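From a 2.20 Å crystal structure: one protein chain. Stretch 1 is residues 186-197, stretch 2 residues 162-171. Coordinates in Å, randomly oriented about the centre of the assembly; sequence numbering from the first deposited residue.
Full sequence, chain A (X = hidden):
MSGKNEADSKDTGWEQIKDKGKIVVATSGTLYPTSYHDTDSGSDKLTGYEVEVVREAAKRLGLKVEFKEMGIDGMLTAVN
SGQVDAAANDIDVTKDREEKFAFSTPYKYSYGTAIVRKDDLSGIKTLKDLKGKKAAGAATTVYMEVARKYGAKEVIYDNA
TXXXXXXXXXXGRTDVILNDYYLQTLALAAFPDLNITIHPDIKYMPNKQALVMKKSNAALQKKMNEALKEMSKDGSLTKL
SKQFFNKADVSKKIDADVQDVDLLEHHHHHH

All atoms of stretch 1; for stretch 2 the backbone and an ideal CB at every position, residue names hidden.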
ATOM      1  N   LEU A 186     -10.995   4.083  -3.339  1.00 15.38           N
ATOM      2  CA  LEU A 186     -10.747   5.467  -3.703  1.00 16.51           C
ATOM      3  C   LEU A 186     -11.218   5.692  -5.128  1.00 16.64           C
ATOM      4  O   LEU A 186     -11.680   6.778  -5.466  1.00 14.55           O
ATOM      5  CB  LEU A 186      -9.262   5.804  -3.571  1.00 14.26           C
ATOM      6  CG  LEU A 186      -8.787   5.842  -2.116  1.00 17.13           C
ATOM      7  CD1 LEU A 186      -7.300   6.164  -2.059  1.00 17.05           C
ATOM      8  CD2 LEU A 186      -9.587   6.892  -1.354  1.00 16.98           C
ATOM      9  N   ALA A 187     -11.106   4.654  -5.956  1.00 17.85           N
ATOM     10  CA  ALA A 187     -11.542   4.735  -7.347  1.00 18.08           C
ATOM     11  C   ALA A 187     -13.041   5.016  -7.380  1.00 17.44           C
ATOM     12  O   ALA A 187     -13.501   5.908  -8.095  1.00 19.06           O
ATOM     13  CB  ALA A 187     -11.238   3.431  -8.072  1.00 16.22           C
ATOM     14  N   LEU A 188     -13.794   4.243  -6.604  1.00 17.96           N
ATOM     15  CA  LEU A 188     -15.245   4.400  -6.518  1.00 18.91           C
ATOM     16  C   LEU A 188     -15.611   5.776  -5.964  1.00 19.76           C
ATOM     17  O   LEU A 188     -16.509   6.444  -6.480  1.00 20.03           O
ATOM     18  CB  LEU A 188     -15.844   3.313  -5.617  1.00 17.22           C
ATOM     19  CG  LEU A 188     -16.190   1.943  -6.211  1.00 18.28           C
ATOM     20  CD1 LEU A 188     -15.102   1.459  -7.137  1.00 18.63           C
ATOM     21  CD2 LEU A 188     -16.398   0.961  -5.076  1.00 17.41           C
ATOM     22  N   ALA A 189     -14.910   6.200  -4.918  1.00 19.40           N
ATOM     23  CA  ALA A 189     -15.177   7.496  -4.308  1.00 21.25           C
ATOM     24  C   ALA A 189     -14.928   8.632  -5.289  1.00 21.24           C
ATOM     25  O   ALA A 189     -15.617   9.648  -5.255  1.00 21.19           O
ATOM     26  CB  ALA A 189     -14.316   7.685  -3.069  1.00 21.46           C
ATOM     27  N   ALA A 190     -13.949   8.455  -6.167  1.00 21.24           N
ATOM     28  CA  ALA A 190     -13.617   9.490  -7.139  1.00 22.62           C
ATOM     29  C   ALA A 190     -14.643   9.584  -8.266  1.00 23.94           C
ATOM     30  O   ALA A 190     -14.967  10.682  -8.726  1.00 25.03           O
ATOM     31  CB  ALA A 190     -12.235   9.242  -7.707  1.00 22.89           C
ATOM     32  N   PHE A 191     -15.159   8.440  -8.705  1.00 23.16           N
ATOM     33  CA  PHE A 191     -16.145   8.422  -9.784  1.00 23.84           C
ATOM     34  C   PHE A 191     -17.407   7.687  -9.345  1.00 24.26           C
ATOM     35  O   PHE A 191     -17.727   6.621  -9.874  1.00 24.68           O
ATOM     36  CB  PHE A 191     -15.556   7.735 -11.016  1.00 24.06           C
ATOM     37  CG  PHE A 191     -14.219   8.279 -11.429  1.00 23.73           C
ATOM     38  CD1 PHE A 191     -13.049   7.826 -10.824  1.00 23.34           C
ATOM     39  CD2 PHE A 191     -14.128   9.253 -12.419  1.00 23.24           C
ATOM     40  CE1 PHE A 191     -11.805   8.335 -11.199  1.00 23.90           C
ATOM     41  CE2 PHE A 191     -12.893   9.771 -12.805  1.00 23.06           C
ATOM     42  CZ  PHE A 191     -11.729   9.311 -12.194  1.00 24.38           C
ATOM     43  N   PRO A 192     -18.154   8.269  -8.392  1.00 24.47           N
ATOM     44  CA  PRO A 192     -19.389   7.690  -7.850  1.00 25.01           C
ATOM     45  C   PRO A 192     -20.556   7.519  -8.822  1.00 25.30           C
ATOM     46  O   PRO A 192     -21.540   6.847  -8.503  1.00 25.28           O
ATOM     47  CB  PRO A 192     -19.726   8.634  -6.700  1.00 25.82           C
ATOM     48  CG  PRO A 192     -19.269   9.965  -7.230  1.00 24.94           C
ATOM     49  CD  PRO A 192     -17.933   9.629  -7.859  1.00 23.60           C
ATOM     50  N   ASP A 193     -20.440   8.104 -10.008  1.00 24.68           N
ATOM     51  CA  ASP A 193     -21.502   8.025 -11.007  1.00 26.19           C
ATOM     52  C   ASP A 193     -21.202   7.027 -12.124  1.00 24.42           C
ATOM     53  O   ASP A 193     -22.059   6.757 -12.966  1.00 24.67           O
ATOM     54  CB  ASP A 193     -21.711   9.405 -11.622  1.00 29.31           C
ATOM     55  CG  ASP A 193     -20.462   9.918 -12.318  1.00 34.27           C
ATOM     56  OD1 ASP A 193     -19.355   9.736 -11.759  1.00 34.62           O
ATOM     57  OD2 ASP A 193     -20.590  10.506 -13.413  1.00 38.12           O
ATOM     58  N   LEU A 194     -19.988   6.490 -12.127  1.00 21.19           N
ATOM     59  CA  LEU A 194     -19.558   5.548 -13.157  1.00 19.80           C
ATOM     60  C   LEU A 194     -20.119   4.156 -12.899  1.00 18.35           C
ATOM     61  O   LEU A 194     -20.373   3.785 -11.751  1.00 17.10           O
ATOM     62  CB  LEU A 194     -18.030   5.509 -13.190  1.00 19.05           C
ATOM     63  CG  LEU A 194     -17.311   5.474 -14.537  1.00 20.81           C
ATOM     64  CD1 LEU A 194     -17.906   6.510 -15.500  1.00 21.85           C
ATOM     65  CD2 LEU A 194     -15.836   5.749 -14.305  1.00 19.76           C
ATOM     66  N   ASN A 195     -20.321   3.384 -13.961  1.00 17.41           N
ATOM     67  CA  ASN A 195     -20.853   2.035 -13.810  1.00 16.46           C
ATOM     68  C   ASN A 195     -19.768   1.052 -13.388  1.00 16.25           C
ATOM     69  O   ASN A 195     -19.397   0.159 -14.144  1.00 17.03           O
ATOM     70  CB  ASN A 195     -21.512   1.561 -15.108  1.00 17.31           C
ATOM     71  CG  ASN A 195     -22.000   0.123 -15.020  1.00 17.24           C
ATOM     72  OD1 ASN A 195     -22.495  -0.317 -13.982  1.00 19.18           O
ATOM     73  ND2 ASN A 195     -21.874  -0.611 -16.116  1.00 14.80           N
ATOM     74  N   ILE A 196     -19.261   1.239 -12.174  1.00 15.20           N
ATOM     75  CA  ILE A 196     -18.229   0.377 -11.616  1.00 16.44           C
ATOM     76  C   ILE A 196     -18.491   0.189 -10.127  1.00 15.35           C
ATOM     77  O   ILE A 196     -19.178   0.990  -9.493  1.00 15.93           O
ATOM     78  CB  ILE A 196     -16.810   0.989 -11.756  1.00 17.83           C
ATOM     79  CG1 ILE A 196     -16.725   2.288 -10.950  1.00 16.78           C
ATOM     80  CG2 ILE A 196     -16.478   1.225 -13.221  1.00 16.76           C
ATOM     81  CD1 ILE A 196     -15.334   2.906 -10.908  1.00 18.01           C
ATOM     82  N   THR A 197     -17.933  -0.872  -9.572  1.00 14.23           N
ATOM     83  CA  THR A 197     -18.081  -1.150  -8.155  1.00 12.44           C
ATOM     84  C   THR A 197     -17.057  -2.215  -7.814  1.00 12.04           C
ATOM     85  O   THR A 197     -16.484  -2.839  -8.706  1.00 13.90           O
ATOM     86  CB  THR A 197     -19.489  -1.691  -7.828  1.00 11.16           C
ATOM     87  OG1 THR A 197     -19.614  -1.880  -6.412  1.00  8.44           O
ATOM     88  CG2 THR A 197     -19.716  -3.025  -8.533  1.00 12.14           C
ATOM     89  N   UNK A 162      -6.056   6.320 -14.763  1.00 38.31           N
ATOM     90  CA  UNK A 162      -6.964   5.577 -13.899  1.00 38.38           C
ATOM     91  C   UNK A 162      -8.400   5.770 -14.353  1.00 35.71           C
ATOM     92  O   UNK A 162      -9.200   4.836 -14.331  1.00 35.78           O
ATOM     93  CB  UNK A 162      -6.803   6.013 -12.441  1.00 38.38           C
ATOM     94  N   UNK A 163      -8.726   6.991 -14.757  1.00 32.75           N
ATOM     95  CA  UNK A 163     -10.070   7.297 -15.215  1.00 31.77           C
ATOM     96  C   UNK A 163     -10.395   6.500 -16.471  1.00 30.05           C
ATOM     97  O   UNK A 163     -11.519   6.021 -16.643  1.00 29.56           O
ATOM     98  CB  UNK A 163     -10.221   8.797 -15.478  1.00 31.77           C
ATOM     99  N   UNK A 164      -9.404   6.349 -17.341  1.00 28.79           N
ATOM    100  CA  UNK A 164      -9.591   5.610 -18.581  1.00 27.48           C
ATOM    101  C   UNK A 164      -9.869   4.137 -18.295  1.00 24.96           C
ATOM    102  O   UNK A 164     -10.803   3.554 -18.842  1.00 24.13           O
ATOM    103  CB  UNK A 164      -8.361   5.754 -19.480  1.00 27.48           C
ATOM    104  N   UNK A 165      -9.054   3.540 -17.433  1.00 23.18           N
ATOM    105  CA  UNK A 165      -9.231   2.141 -17.072  1.00 22.31           C
ATOM    106  C   UNK A 165     -10.641   1.897 -16.543  1.00 19.11           C
ATOM    107  O   UNK A 165     -11.319   0.959 -16.951  1.00 17.70           O
ATOM    108  CB  UNK A 165      -8.191   1.721 -16.031  1.00 22.31           C
ATOM    109  N   UNK A 166     -11.080   2.756 -15.632  1.00 17.92           N
ATOM    110  CA  UNK A 166     -12.395   2.617 -15.022  1.00 17.25           C
ATOM    111  C   UNK A 166     -13.550   2.767 -16.016  1.00 16.86           C
ATOM    112  O   UNK A 166     -14.512   2.001 -15.967  1.00 16.16           O
ATOM    113  CB  UNK A 166     -12.548   3.652 -13.905  1.00 17.25           C
ATOM    114  N   UNK A 167     -13.456   3.741 -16.918  1.00 17.21           N
ATOM    115  CA  UNK A 167     -14.521   3.952 -17.897  1.00 16.78           C
ATOM    116  C   UNK A 167     -14.662   2.797 -18.879  1.00 14.34           C
ATOM    117  O   UNK A 167     -15.766   2.499 -19.332  1.00 15.03           O
ATOM    118  CB  UNK A 167     -14.266   5.248 -18.670  1.00 16.78           C
ATOM    119  N   UNK A 168     -13.549   2.149 -19.208  1.00 15.20           N
ATOM    120  CA  UNK A 168     -13.582   1.023 -20.131  1.00 13.86           C
ATOM    121  C   UNK A 168     -14.299  -0.156 -19.489  1.00 14.14           C
ATOM    122  O   UNK A 168     -14.892  -0.988 -20.178  1.00 14.16           O
ATOM    123  CB  UNK A 168     -12.166   0.625 -20.552  1.00 13.86           C
ATOM    124  N   UNK A 169     -14.229  -0.239 -18.165  1.00 14.74           N
ATOM    125  CA  UNK A 169     -14.925  -1.305 -17.466  1.00 14.41           C
ATOM    126  C   UNK A 169     -16.408  -0.962 -17.564  1.00 14.35           C
ATOM    127  O   UNK A 169     -17.226  -1.786 -17.984  1.00 14.45           O
ATOM    128  CB  UNK A 169     -14.459  -1.446 -16.016  1.00 14.41           C
ATOM    129  N   UNK A 170     -16.732   0.270 -17.185  1.00 14.10           N
ATOM    130  CA  UNK A 170     -18.107   0.764 -17.218  1.00 17.27           C
ATOM    131  C   UNK A 170     -18.697   0.649 -18.618  1.00 16.78           C
ATOM    132  O   UNK A 170     -19.860   0.304 -18.782  1.00 18.11           O
ATOM    133  CB  UNK A 170     -18.164   2.217 -16.742  1.00 17.27           C
ATOM    134  N   UNK A 171     -17.875   0.937 -19.619  1.00 18.56           N
ATOM    135  CA  UNK A 171     -18.291   0.891 -21.019  1.00 20.45           C
ATOM    136  C   UNK A 171     -18.461  -0.505 -21.575  1.00 17.26           C
ATOM    137  O   UNK A 171     -19.118  -0.688 -22.592  1.00 17.01           O
ATOM    138  CB  UNK A 171     -17.274   1.644 -21.879  1.00 20.45           C
TER

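Stretch 2 is a helix. Stretch 1 leaves its own helix after Ala190, turns from Phe191 to Leu194 in a type I beta turn, and runs on past the helix of stretch 2.

Position 162 points sideways, and its ideal CB has nothing of stretch 1 within 5.5 Å. Many side chains would suit, polar ones among them. The residue is Asn162, and it makes no contact here.

Position 163 also points sideways. Its ideal CB lies 3.7 Å from Phe191 CZ. An apolar chain could cover the ring, and a long polar one could pass by it. The residue is Glu163. Its OE2 sits at the edge of the ring, near its plane, 3.7 Å from Phe191 CE2. Ring hydrogens carry a slight positive charge, so a carboxylate is at ease there.

Positions 164 and 165 are out of reach of stretch 1, which sets no demand on either. Gln164 and Tyr165 occupy them.

Position 166 points toward stretch 1. Its ideal CB is 3.9 Å from Leu194 CD2, 4.2 Å from Ile196 CD1 and 5.2 Å from Phe191 CD1. The surroundings are carbon and offer no polar partner for a side chain. Leucine, isoleucine or methionine would suit. The residue is Leu166, with chi1 m and chi2 t. Leu166 CD1 lies 3.6 Å from Phe191 CD1. Both methyls are near Ala187 CB, CD1 at 4.0 Å and CD2 at 4.1 Å, and both are near Ile196 CD1, CD2 at 3.8 Å and CD1 at 4.3 Å. Its CB meets Leu194 CD2 at 3.9 Å. It has the largest area covered by stretch 1 of any residue in the helix.

Position 167 points away, with its ideal CB 4.7 Å from Leu194 CD2. A long chain could turn back over that leucine; a short polar one would also be tolerated. The residue is Lys167. Its end comes nearer, and NZ lies 3.6 Å from Leu194 CD1. The same NZ forms a salt bridge with Glu163 OE2 at 3.5 Å, one helical turn back.

Position 168 points away, and stretch 1 does not constrain it. The residue is Asp168, which accepts weak hydrogen bonds from Gln164 NE2.

Position 169 points toward stretch 1, its ideal CB 4.4 Å from Ile196 CG2. A small or medium apolar side chain would suit. The residue is Val169, with chi1 t. Its CG1 lies 4.2 Å from Ile196 CG2, a modest apolar contact.

Position 170 points toward stretch 1 where the backbones come close: its CA is 4.6 Å from that of Asn195. The ideal CB is 3.5 Å from Asn195 O and 4.0 Å from both Leu194 CG and Ile196 CG2. Little room remains, so a small residue suits best. The residue is Ala170. Its CA makes a CA-H...O contact with Asn195 O at 3.4 Å. Its carbonyl O accepts a weak hydrogen bond from Asn195 ND2 at 3.5 Å.

Position 171 points away and has no neighbour in stretch 1. Polar residues would do. The residue is Asn171.

Stretch 2 (162-171) NEQYLKDVAN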
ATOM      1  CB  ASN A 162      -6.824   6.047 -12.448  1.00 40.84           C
ATOM      2  CG  ASN A 162      -5.425   5.855 -11.907  1.00 44.10           C
ATOM      3  OD1 ASN A 162      -4.450   6.331 -12.491  1.00 46.33           O
ATOM      4  ND2 ASN A 162      -5.316   5.159 -10.780  1.00 46.09           N
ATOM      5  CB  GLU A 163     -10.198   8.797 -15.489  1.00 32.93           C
ATOM      6  CG  GLU A 163     -11.455   9.201 -16.247  1.00 33.49           C
ATOM      7  CD  GLU A 163     -11.678  10.703 -16.232  1.00 35.66           C
ATOM      8  OE1 GLU A 163     -10.675  11.453 -16.253  1.00 36.62           O
ATOM      9  OE2 GLU A 163     -12.852  11.134 -16.204  1.00 35.04           O
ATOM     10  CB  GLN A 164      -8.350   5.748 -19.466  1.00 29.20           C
ATOM     11  CG  GLN A 164      -8.535   5.176 -20.852  1.00 33.67           C
ATOM     12  CD  GLN A 164      -9.730   5.780 -21.562  1.00 35.14           C
ATOM     13  OE1 GLN A 164      -9.775   6.986 -21.810  1.00 38.84           O
ATOM     14  NE2 GLN A 164     -10.711   4.944 -21.890  1.00 36.19           N
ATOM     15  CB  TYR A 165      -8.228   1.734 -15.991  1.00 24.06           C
ATOM     16  CG  TYR A 165      -6.810   1.522 -16.469  1.00 27.35           C
ATOM     17  CD1 TYR A 165      -6.499   0.493 -17.351  1.00 27.83           C
ATOM     18  CD2 TYR A 165      -5.769   2.312 -15.991  1.00 30.66           C
ATOM     19  CE1 TYR A 165      -5.184   0.253 -17.741  1.00 29.82           C
ATOM     20  CE2 TYR A 165      -4.449   2.082 -16.375  1.00 31.73           C
ATOM     21  CZ  TYR A 165      -4.166   1.046 -17.248  1.00 30.95           C
ATOM     22  OH  TYR A 165      -2.865   0.792 -17.601  1.00 31.64           O
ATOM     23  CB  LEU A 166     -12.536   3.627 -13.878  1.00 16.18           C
ATOM     24  CG  LEU A 166     -11.492   3.480 -12.759  1.00 19.61           C
ATOM     25  CD1 LEU A 166     -11.541   4.702 -11.851  1.00 17.17           C
ATOM     26  CD2 LEU A 166     -11.755   2.201 -11.954  1.00 19.15           C
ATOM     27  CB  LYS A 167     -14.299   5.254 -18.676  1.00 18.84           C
ATOM     28  CG  LYS A 167     -14.427   6.495 -17.820  1.00 25.09           C
ATOM     29  CD  LYS A 167     -14.521   7.750 -18.669  1.00 31.62           C
ATOM     30  CE  LYS A 167     -14.523   8.997 -17.795  1.00 35.03           C
ATOM     31  NZ  LYS A 167     -15.598   8.963 -16.757  1.00 38.40           N
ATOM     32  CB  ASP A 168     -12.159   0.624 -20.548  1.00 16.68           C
ATOM     33  CG  ASP A 168     -11.477   1.696 -21.384  1.00 17.22           C
ATOM     34  OD1 ASP A 168     -12.182   2.395 -22.145  1.00 17.16           O
ATOM     35  OD2 ASP A 168     -10.243   1.836 -21.285  1.00 19.37           O
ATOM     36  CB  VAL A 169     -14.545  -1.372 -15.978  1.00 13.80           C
ATOM     37  CG1 VAL A 169     -15.495  -2.326 -15.247  1.00 11.69           C
ATOM     38  CG2 VAL A 169     -13.114  -1.840 -15.824  1.00 11.78           C
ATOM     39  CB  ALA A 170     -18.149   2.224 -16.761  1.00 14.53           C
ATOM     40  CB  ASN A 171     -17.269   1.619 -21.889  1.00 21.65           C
ATOM     41  CG  ASN A 171     -17.373   3.107 -21.770  1.00 25.64           C
ATOM     42  OD1 ASN A 171     -16.446   3.833 -22.122  1.00 28.93           O
ATOM     43  ND2 ASN A 171     -18.515   3.581 -21.282  1.00 26.41           N
TER
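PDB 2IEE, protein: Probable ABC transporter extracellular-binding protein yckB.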